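PDB 6OFS: probable zinc protease PqqL from Escherichia coli, which probably acts as a periplasmic zinc-dependent endopeptidase of the M16 family, cleaving peptide bonds with one zinc ion per subunit. Local coordinates for residues A[408-413]-A[605-610]; A[549-554]-A[598-603]; A[828-833]-A[878-883]. All coordinates share one frame; numbering follows the deposited sequence.

Contact 1 of 3, residues A[408-413]-A[605-610]; sequences LWQQIT and TINDNI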
loop_
_atom_site.group_PDB
_atom_site.type_symbol
_atom_site.label_atom_id
_atom_site.label_comp_id
_atom_site.label_asym_id
_atom_site.label_seq_id
_atom_site.Cartn_x
_atom_site.Cartn_y
_atom_site.Cartn_z
ATOM N N LEU A 408 3.852 0.649 -1.930
ATOM C CA LEU A 408 5.143 -0.029 -2.000
ATOM C C LEU A 408 5.767 -0.322 -0.647
ATOM O O LEU A 408 6.512 -1.293 -0.554
ATOM C CB LEU A 408 6.108 0.719 -2.919
ATOM C CG LEU A 408 5.619 0.889 -4.357
ATOM C CD1 LEU A 408 6.264 2.072 -4.994
ATOM C CD2 LEU A 408 5.830 -0.380 -5.189
ATOM N N TRP A 409 5.429 0.442 0.408
ATOM C CA TRP A 409 5.956 0.176 1.758
ATOM C C TRP A 409 5.487 -1.162 2.358
ATOM O O TRP A 409 6.175 -1.706 3.226
ATOM C CB TRP A 409 5.672 1.330 2.723
ATOM C CG TRP A 409 6.473 2.576 2.487
ATOM C CD1 TRP A 409 7.429 2.783 1.531
ATOM C CD2 TRP A 409 6.321 3.820 3.178
ATOM N NE1 TRP A 409 7.916 4.066 1.619
ATOM C CE2 TRP A 409 7.241 4.731 2.609
ATOM C CE3 TRP A 409 5.500 4.253 4.240
ATOM C CZ2 TRP A 409 7.381 6.040 3.079
ATOM C CZ3 TRP A 409 5.638 5.554 4.704
ATOM C CH2 TRP A 409 6.569 6.432 4.127
ATOM N N GLN A 410 4.331 -1.702 1.879
ATOM C CA GLN A 410 3.769 -3.005 2.285
ATOM C C GLN A 410 4.794 -4.111 2.020
ATOM O O GLN A 410 4.774 -5.149 2.686
ATOM C CB GLN A 410 2.473 -3.320 1.502
ATOM C CG GLN A 410 1.260 -2.441 1.859
ATOM C CD GLN A 410 0.186 -2.391 0.783
ATOM O OE1 GLN A 410 0.296 -2.986 -0.302
ATOM N NE2 GLN A 410 -0.885 -1.660 1.057
ATOM N N GLN A 411 5.697 -3.871 1.050
ATOM C CA GLN A 411 6.782 -4.776 0.668
ATOM C C GLN A 411 7.952 -4.715 1.663
ATOM O O GLN A 411 8.881 -5.521 1.579
ATOM C CB GLN A 411 7.259 -4.479 -0.763
ATOM C CG GLN A 411 6.318 -5.012 -1.839
ATOM C CD GLN A 411 7.028 -5.249 -3.157
ATOM O OE1 GLN A 411 8.198 -5.667 -3.214
ATOM N NE2 GLN A 411 6.326 -4.998 -4.258
ATOM N N ILE A 412 7.908 -3.760 2.602
ATOM C CA ILE A 412 8.947 -3.619 3.616
ATOM C C ILE A 412 8.479 -4.304 4.904
ATOM O O ILE A 412 7.454 -3.932 5.479
ATOM C CB ILE A 412 9.450 -2.151 3.831
ATOM C CG1 ILE A 412 9.688 -1.400 2.483
ATOM C CG2 ILE A 412 10.714 -2.141 4.678
ATOM C CD1 ILE A 412 9.694 0.114 2.597
ATOM N N THR A 413 9.227 -5.327 5.322
ATOM C CA THR A 413 8.958 -6.121 6.523
ATOM C C THR A 413 10.127 -6.072 7.537
ATOM O O THR A 413 11.235 -5.607 7.226
ATOM C CB THR A 413 8.637 -7.583 6.126
ATOM O OG1 THR A 413 9.723 -8.126 5.363
ATOM C CG2 THR A 413 7.321 -7.712 5.353
ATOM N N THR A 605 -9.642 -0.852 2.681
ATOM C CA THR A 605 -8.395 -0.718 1.926
ATOM C C THR A 605 -8.043 -2.057 1.294
ATOM O O THR A 605 -8.583 -3.097 1.687
ATOM C CB THR A 605 -7.245 -0.245 2.846
ATOM O OG1 THR A 605 -6.997 -1.223 3.849
ATOM C CG2 THR A 605 -7.501 1.119 3.495
ATOM N N ILE A 606 -7.108 -2.040 0.348
ATOM C CA ILE A 606 -6.639 -3.249 -0.309
ATOM C C ILE A 606 -5.107 -3.356 -0.259
ATOM O O ILE A 606 -4.389 -2.429 -0.669
ATOM C CB ILE A 606 -7.219 -3.400 -1.748
ATOM C CG1 ILE A 606 -7.001 -4.835 -2.286
ATOM C CG2 ILE A 606 -6.668 -2.316 -2.726
ATOM C CD1 ILE A 606 -8.051 -5.333 -3.255
ATOM N N ASN A 607 -4.614 -4.496 0.242
ATOM C CA ASN A 607 -3.195 -4.795 0.226
ATOM C C ASN A 607 -2.936 -5.312 -1.203
ATOM O O ASN A 607 -3.661 -6.186 -1.701
ATOM C CB ASN A 607 -2.837 -5.838 1.286
ATOM C CG ASN A 607 -1.357 -6.169 1.375
ATOM O OD1 ASN A 607 -0.720 -6.602 0.405
ATOM N ND2 ASN A 607 -0.777 -5.997 2.553
ATOM N N ASP A 608 -1.952 -4.717 -1.880
ATOM C CA ASP A 608 -1.598 -5.046 -3.258
ATOM C C ASP A 608 -0.955 -6.416 -3.409
ATOM O O ASP A 608 -1.202 -7.077 -4.417
ATOM C CB ASP A 608 -0.730 -3.941 -3.859
ATOM C CG ASP A 608 -1.471 -2.621 -3.899
ATOM O OD1 ASP A 608 -1.975 -2.256 -4.989
ATOM O OD2 ASP A 608 -1.568 -1.957 -2.832
ATOM N N ASN A 609 -0.162 -6.856 -2.411
ATOM C CA ASN A 609 0.504 -8.163 -2.415
ATOM C C ASN A 609 -0.490 -9.325 -2.326
ATOM O O ASN A 609 -0.321 -10.322 -3.036
ATOM C CB ASN A 609 1.555 -8.260 -1.305
ATOM C CG ASN A 609 2.661 -7.236 -1.427
ATOM O OD1 ASN A 609 2.498 -6.055 -1.080
ATOM N ND2 ASN A 609 3.814 -7.671 -1.920
ATOM N N ILE A 610 -1.535 -9.196 -1.467
ATOM C CA ILE A 610 -2.579 -10.223 -1.317
ATOM C C ILE A 610 -3.394 -10.353 -2.640
ATOM O O ILE A 610 -3.723 -11.475 -3.040
ATOM C CB ILE A 610 -3.454 -10.034 -0.033
ATOM C CG1 ILE A 610 -4.109 -11.364 0.401
ATOM C CG2 ILE A 610 -4.497 -8.912 -0.175
ATOM C CD1 ILE A 610 -4.819 -11.380 1.841
#

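Contact 2 of 3, residues A[549-554]-A[598-603]; sequences SGVGEL and NQRITH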
loop_
_atom_site.group_PDB
_atom_site.type_symbol
_atom_site.label_atom_id
_atom_site.label_comp_id
_atom_site.label_asym_id
_atom_site.label_seq_id
_atom_site.Cartn_x
_atom_site.Cartn_y
_atom_site.Cartn_z
ATOM N N SER A 549 -6.836 -6.940 4.611
ATOM C CA SER A 549 -6.062 -5.707 4.564
ATOM C C SER A 549 -6.379 -4.876 5.784
ATOM O O SER A 549 -7.123 -5.321 6.656
ATOM C CB SER A 549 -6.405 -4.922 3.303
ATOM O OG SER A 549 -6.321 -5.728 2.138
ATOM N N GLY A 550 -5.844 -3.667 5.826
ATOM C CA GLY A 550 -6.110 -2.740 6.914
ATOM C C GLY A 550 -7.493 -2.132 6.817
ATOM O O GLY A 550 -8.261 -2.413 5.887
ATOM N N VAL A 551 -7.813 -1.290 7.786
ATOM C CA VAL A 551 -9.103 -0.618 7.875
ATOM C C VAL A 551 -8.872 0.717 8.565
ATOM O O VAL A 551 -8.055 0.789 9.474
ATOM C CB VAL A 551 -10.139 -1.571 8.548
ATOM C CG1 VAL A 551 -10.661 -1.056 9.879
ATOM C CG2 VAL A 551 -11.267 -1.907 7.594
ATOM N N GLY A 552 -9.501 1.775 8.072
ATOM C CA GLY A 552 -9.279 3.110 8.612
ATOM C C GLY A 552 -7.826 3.508 8.427
ATOM O O GLY A 552 -7.249 3.244 7.364
ATOM N N GLU A 553 -7.201 4.073 9.480
ATOM C CA GLU A 553 -5.785 4.459 9.415
ATOM C C GLU A 553 -4.838 3.326 9.918
ATOM O O GLU A 553 -3.632 3.548 10.079
ATOM C CB GLU A 553 -5.540 5.802 10.132
ATOM C CG GLU A 553 -5.993 7.020 9.337
ATOM C CD GLU A 553 -4.878 7.866 8.749
ATOM O OE1 GLU A 553 -4.342 8.732 9.478
ATOM O OE2 GLU A 553 -4.548 7.671 7.556
ATOM N N LEU A 554 -5.397 2.109 10.130
ATOM C CA LEU A 554 -4.673 0.923 10.577
ATOM C C LEU A 554 -4.199 0.066 9.412
ATOM O O LEU A 554 -4.947 -0.158 8.460
ATOM C CB LEU A 554 -5.531 0.036 11.503
ATOM C CG LEU A 554 -6.018 0.583 12.841
ATOM C CD1 LEU A 554 -6.737 -0.506 13.613
ATOM C CD2 LEU A 554 -4.873 1.134 13.688
ATOM N N ASN A 598 -18.279 -0.933 10.972
ATOM C CA ASN A 598 -18.361 0.395 10.388
ATOM C C ASN A 598 -17.161 0.694 9.526
ATOM O O ASN A 598 -17.321 1.130 8.398
ATOM C CB ASN A 598 -18.487 1.448 11.493
ATOM C CG ASN A 598 -18.551 2.875 10.986
ATOM O OD1 ASN A 598 -17.558 3.455 10.535
ATOM N ND2 ASN A 598 -19.719 3.476 11.055
ATOM N N GLN A 599 -15.961 0.497 10.070
ATOM C CA GLN A 599 -14.723 0.825 9.372
ATOM C C GLN A 599 -14.461 -0.100 8.198
ATOM O O GLN A 599 -13.846 0.339 7.229
ATOM C CB GLN A 599 -13.529 0.900 10.342
ATOM C CG GLN A 599 -13.565 2.090 11.317
ATOM C CD GLN A 599 -13.105 3.422 10.755
ATOM O OE1 GLN A 599 -12.519 3.527 9.675
ATOM N NE2 GLN A 599 -13.341 4.481 11.502
ATOM N N ARG A 600 -14.962 -1.357 8.248
ATOM C CA ARG A 600 -14.793 -2.274 7.124
ATOM C C ARG A 600 -15.664 -1.850 5.942
ATOM O O ARG A 600 -15.302 -2.102 4.795
ATOM C CB ARG A 600 -15.040 -3.724 7.554
ATOM C CG ARG A 600 -15.071 -4.785 6.438
ATOM C CD ARG A 600 -13.722 -5.060 5.777
ATOM N NE ARG A 600 -13.853 -5.968 4.632
ATOM C CZ ARG A 600 -14.352 -5.633 3.442
ATOM N NH1 ARG A 600 -14.789 -4.397 3.218
ATOM N NH2 ARG A 600 -14.417 -6.525 2.468
ATOM N N ILE A 601 -16.787 -1.173 6.235
ATOM C CA ILE A 601 -17.764 -0.685 5.273
ATOM C C ILE A 601 -17.371 0.699 4.715
ATOM O O ILE A 601 -17.336 0.875 3.501
ATOM C CB ILE A 601 -19.198 -0.734 5.911
ATOM C CG1 ILE A 601 -19.650 -2.205 6.124
ATOM C CG2 ILE A 601 -20.259 0.050 5.082
ATOM C CD1 ILE A 601 -21.007 -2.410 6.940
ATOM N N THR A 602 -17.041 1.654 5.590
ATOM C CA THR A 602 -16.728 3.046 5.244
ATOM C C THR A 602 -15.259 3.344 4.922
ATOM O O THR A 602 -14.990 4.301 4.195
ATOM C CB THR A 602 -17.208 3.972 6.365
ATOM O OG1 THR A 602 -16.431 3.707 7.533
ATOM C CG2 THR A 602 -18.690 3.805 6.679
ATOM N N HIS A 603 -14.319 2.591 5.495
ATOM C CA HIS A 603 -12.889 2.820 5.298
ATOM C C HIS A 603 -12.104 1.564 4.926
ATOM O O HIS A 603 -11.080 1.257 5.550
ATOM C CB HIS A 603 -12.288 3.510 6.534
ATOM C CG HIS A 603 -12.812 4.895 6.727
ATOM N ND1 HIS A 603 -13.966 5.128 7.440
ATOM C CD2 HIS A 603 -12.372 6.065 6.207
ATOM C CE1 HIS A 603 -14.184 6.432 7.358
ATOM N NE2 HIS A 603 -13.254 7.037 6.622
#

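Contact 3 of 3, residues A[828-833]-A[878-883]; sequences QELNEY and MTVENV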
loop_
_atom_site.group_PDB
_atom_site.type_symbol
_atom_site.label_atom_id
_atom_site.label_comp_id
_atom_site.label_asym_id
_atom_site.label_seq_id
_atom_site.Cartn_x
_atom_site.Cartn_y
_atom_site.Cartn_z
ATOM N N GLN A 828 -42.565 -44.303 9.251
ATOM C CA GLN A 828 -41.284 -44.586 9.886
ATOM C C GLN A 828 -40.186 -43.598 9.404
ATOM O O GLN A 828 -39.404 -43.114 10.223
ATOM C CB GLN A 828 -40.907 -46.050 9.602
ATOM C CG GLN A 828 -39.683 -46.560 10.351
ATOM C CD GLN A 828 -38.944 -47.598 9.541
ATOM O OE1 GLN A 828 -39.074 -48.810 9.776
ATOM N NE2 GLN A 828 -38.160 -47.146 8.560
ATOM N N GLU A 829 -40.143 -43.298 8.097
ATOM C CA GLU A 829 -39.167 -42.360 7.523
ATOM C C GLU A 829 -39.432 -40.911 7.967
ATOM O O GLU A 829 -38.486 -40.169 8.237
ATOM C CB GLU A 829 -39.151 -42.455 5.991
ATOM C CG GLU A 829 -38.525 -43.736 5.461
ATOM C CD GLU A 829 -38.845 -44.070 4.013
ATOM O OE1 GLU A 829 -39.788 -43.465 3.451
ATOM O OE2 GLU A 829 -38.154 -44.945 3.443
ATOM N N LEU A 830 -40.711 -40.516 8.035
ATOM C CA LEU A 830 -41.143 -39.185 8.450
ATOM C C LEU A 830 -40.821 -38.925 9.922
ATOM O O LEU A 830 -40.326 -37.848 10.253
ATOM C CB LEU A 830 -42.644 -39.022 8.188
ATOM C CG LEU A 830 -43.254 -37.658 8.486
ATOM C CD1 LEU A 830 -42.752 -36.599 7.508
ATOM C CD2 LEU A 830 -44.766 -37.735 8.469
ATOM N N ASN A 831 -41.093 -39.915 10.797
ATOM C CA ASN A 831 -40.795 -39.834 12.221
ATOM C C ASN A 831 -39.279 -39.807 12.454
ATOM O O ASN A 831 -38.828 -39.060 13.319
ATOM C CB ASN A 831 -41.477 -40.956 12.996
ATOM C CG ASN A 831 -41.391 -40.764 14.494
ATOM O OD1 ASN A 831 -40.618 -41.443 15.175
ATOM N ND2 ASN A 831 -42.159 -39.815 15.036
ATOM N N GLU A 832 -38.500 -40.577 11.642
ATOM C CA GLU A 832 -37.027 -40.618 11.638
ATOM C C GLU A 832 -36.515 -39.185 11.426
ATOM O O GLU A 832 -35.700 -38.702 12.211
ATOM C CB GLU A 832 -36.505 -41.500 10.474
ATOM C CG GLU A 832 -36.002 -42.888 10.844
ATOM C CD GLU A 832 -36.183 -43.942 9.764
ATOM O OE1 GLU A 832 -36.911 -44.925 10.026
ATOM O OE2 GLU A 832 -35.609 -43.793 8.662
ATOM N N TYR A 833 -37.036 -38.510 10.381
ATOM C CA TYR A 833 -36.707 -37.138 9.998
ATOM C C TYR A 833 -37.142 -36.149 11.081
ATOM O O TYR A 833 -36.340 -35.297 11.457
ATOM C CB TYR A 833 -37.347 -36.797 8.635
ATOM C CG TYR A 833 -37.097 -35.387 8.143
ATOM C CD1 TYR A 833 -38.034 -34.380 8.345
ATOM C CD2 TYR A 833 -35.942 -35.068 7.432
ATOM C CE1 TYR A 833 -37.820 -33.083 7.876
ATOM C CE2 TYR A 833 -35.717 -33.775 6.956
ATOM C CZ TYR A 833 -36.664 -32.786 7.172
ATOM O OH TYR A 833 -36.465 -31.510 6.696
ATOM N N MET A 878 -46.182 -31.960 10.031
ATOM C CA MET A 878 -45.824 -32.716 8.829
ATOM C C MET A 878 -46.490 -34.093 8.844
ATOM O O MET A 878 -46.376 -34.827 9.829
ATOM C CB MET A 878 -44.310 -32.918 8.753
ATOM C CG MET A 878 -43.530 -31.700 8.325
ATOM S SD MET A 878 -42.018 -32.175 7.438
ATOM C CE MET A 878 -41.227 -33.179 8.651
ATOM N N THR A 879 -47.187 -34.437 7.756
ATOM C CA THR A 879 -47.866 -35.725 7.606
ATOM C C THR A 879 -47.378 -36.412 6.332
ATOM O O THR A 879 -46.848 -35.740 5.448
ATOM C CB THR A 879 -49.413 -35.565 7.610
ATOM O OG1 THR A 879 -49.855 -35.008 6.373
ATOM C CG2 THR A 879 -49.935 -34.762 8.793
ATOM N N VAL A 880 -47.598 -37.735 6.222
ATOM C CA VAL A 880 -47.233 -38.526 5.045
ATOM C C VAL A 880 -47.869 -37.930 3.793
ATOM O O VAL A 880 -47.134 -37.577 2.866
ATOM C CB VAL A 880 -47.540 -40.037 5.219
ATOM C CG1 VAL A 880 -47.556 -40.770 3.872
ATOM C CG2 VAL A 880 -46.540 -40.685 6.177
ATOM N N GLU A 881 -49.211 -37.757 3.797
ATOM C CA GLU A 881 -49.940 -37.187 2.667
ATOM C C GLU A 881 -49.509 -35.740 2.362
ATOM O O GLU A 881 -49.438 -35.390 1.182
ATOM C CB GLU A 881 -51.466 -37.334 2.812
ATOM C CG GLU A 881 -52.133 -36.503 3.897
ATOM C CD GLU A 881 -53.641 -36.421 3.747
ATOM O OE1 GLU A 881 -54.127 -35.425 3.165
ATOM O OE2 GLU A 881 -54.335 -37.359 4.204
ATOM N N ASN A 882 -49.152 -34.938 3.403
ATOM C CA ASN A 882 -48.650 -33.559 3.245
ATOM C C ASN A 882 -47.374 -33.564 2.429
ATOM O O ASN A 882 -47.274 -32.796 1.476
ATOM C CB ASN A 882 -48.337 -32.904 4.604
ATOM C CG ASN A 882 -49.476 -32.173 5.259
ATOM O OD1 ASN A 882 -50.579 -32.054 4.715
ATOM N ND2 ASN A 882 -49.227 -31.667 6.456
ATOM N N VAL A 883 -46.389 -34.412 2.802
ATOM C CA VAL A 883 -45.130 -34.461 2.066
ATOM C C VAL A 883 -45.355 -35.077 0.675
ATOM O O VAL A 883 -44.783 -34.573 -0.286
ATOM C CB VAL A 883 -43.902 -35.073 2.817
ATOM C CG1 VAL A 883 -43.877 -34.723 4.306
ATOM C CG2 VAL A 883 -43.773 -36.566 2.600
#

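Contact 1 of 3, residues A[408-413]-A[605-610]
The side-chain amides of Gln410 and Asn607 lie stacked, their planes only 17° apart, with Gln410 CD 4.1 Å from Asn607 CG. The two side chains run past each other in opposite directions, and the Asn607 amide lies over one face of the Gln410 amide. Beyond the polar end of the Gln410 amide, and not over its face, comes the carboxylate of Asp608, whose OD2 is 4.0 Å from Gln410 CD. The third pair of flat groups is turned quite differently: the amides of Gln411 and Asn609 stand almost perpendicular, at 84°. Asn609 OD1 approaches Gln410 CB at 3.8 Å, while Asn609 ND2 lies 3.7 Å from Gln411 CG, so the Asn609 amide rests against the aliphatic parts of two consecutive glutamines.

Asn607 serves two partners. With CG swung away from its own backbone N (chi1 -178°), its amide meets Gln410 and still lets OD1 cap the start of helix 608-623, Asn607 being its N-cap residue. Asn609 N bonds weakly to Asn607 OD1 at 2.9 Å. A second weak bond runs from Ile610 N to Asn607 OD1 at 3.3 Å, and the two probably help to fix the rotation of the amide. Across the contact, Gln410 and Gln411 are the central residues of a type I turn from Trp409 to Ile412, closed by Ile412 N bonding to Trp409 O at 2.8 Å.

The contact is small, polar and superficial, joining the two halves of the chain. On one side, the turn between helices 398-409 and 414-426 is backed by Trp409 packed on helices 271-296 and 352-371; on the other, Ile606 packs against helices 539-547 and 660-668, just before helix 608-623 begins.

Contact 2 of 3, residues A[549-554]-A[598-603]
Val551 sets both methyls against the last turn of helix 591-602: CG1 rests on Gln599 CB at 3.5 Å, and CG2 reaches the backbone, 3.4 Å from Gln599 O and 3.6 Å from Arg600 CA. Gln599 is bent rather than extended. Its second torsion (chi2 -80°) bends the chain and brings OE1 to within 3.4 Å of Gly552 CA; the side chain thus touches both the valine and the glycine. From the next turn position His603 adds its CB, 3.6 Å from Gly552 N.

A nearly straight hydrogen bond joins the backbones: Gly552 N donates to a lone pair of His603 O over 3.0 Å, with 167° at the hydrogen. The same oxygen also receives a CA-H contact from Val551. The His603 ring is held from within its own segment, ND1 donating to Thr602 OG1 at 2.8 Å, although the hydroxyl lies 32° out of the ring plane. Arg600 meets Val551 with CA and CB; CG points away from the backbone N and the chain then bends, taking the guanidinium to Ser547 and to a salt bridge with Asp667.

Gly552 occupies the second position of a type II' beta turn from Val551 to Leu554, where its positive phi favours glycine. Leu554 N bonds back to Val551 O at 3.0 Å. The contact thus docks the tight turn in the loop between helices 539-547 and 556-565 onto the C-terminal end of helix 591-602, in the alpha+beta domain built on the mixed sheet that includes strands 517-524 and 579-586.

Contact 3 of 3, residues A[828-833]-A[878-883]
Leu830 of helix 827-842 packs against the capped start of helix 880-890, and Met878, just ahead of the cap, makes a Met-aromatic contact with Tyr833. The leucine's two methyls divide the work. CD2 lies against backbone, 3.6 Å from Met878 O and equally close to Val880 N, while CD1 meets two side chains, Met878 CE and Val883 CG1, each at 3.9 Å. With CG directed away from the backbone N (chi1 -176°), the branched end of Leu830 reaches into this helix start. Beside it, Met878 crosses Tyr833 at about a right angle and brings CE to the ring edge, near its plane, 3.4 Å from Tyr833 CD1. The sulfur approaches obliquely, SD lying 5.5 Å from the ring centroid.

Further out, helix 749-771 backs this pair: Met753 touches both Tyr833 and Met878, and Asp756 hydrogen-bonds the tyrosine hydroxyl. Ile825 packs on Val880 and Val883. The helix start that receives Leu830 is itself fixed by its N-cap residue: Thr879 OG1 accepts a hydrogen bond from Asn882 N at 3.1 Å.

In the fold
Contacts 1 and 2 are neighbours, their centres 15 Å apart, and helices 591-602 and 608-623, which follow each other in the chain, supply one side of each. Among the direct links, Asn607 N probably hydrogen-bonds Ser549 OG at 2.8 Å, and Thr605 OG1 hydrogen-bonds Gly550 O. The turn of contact 2 is thereby tied to the residues leading into the helix that meets the N-terminal half in contact 1. Contact 3 belongs to a distant part of the C-terminal half, its nearest atoms about 38 Å from contact 1 and about 33 Å from contact 2. All three lie away from the zinc held by His54 and His58.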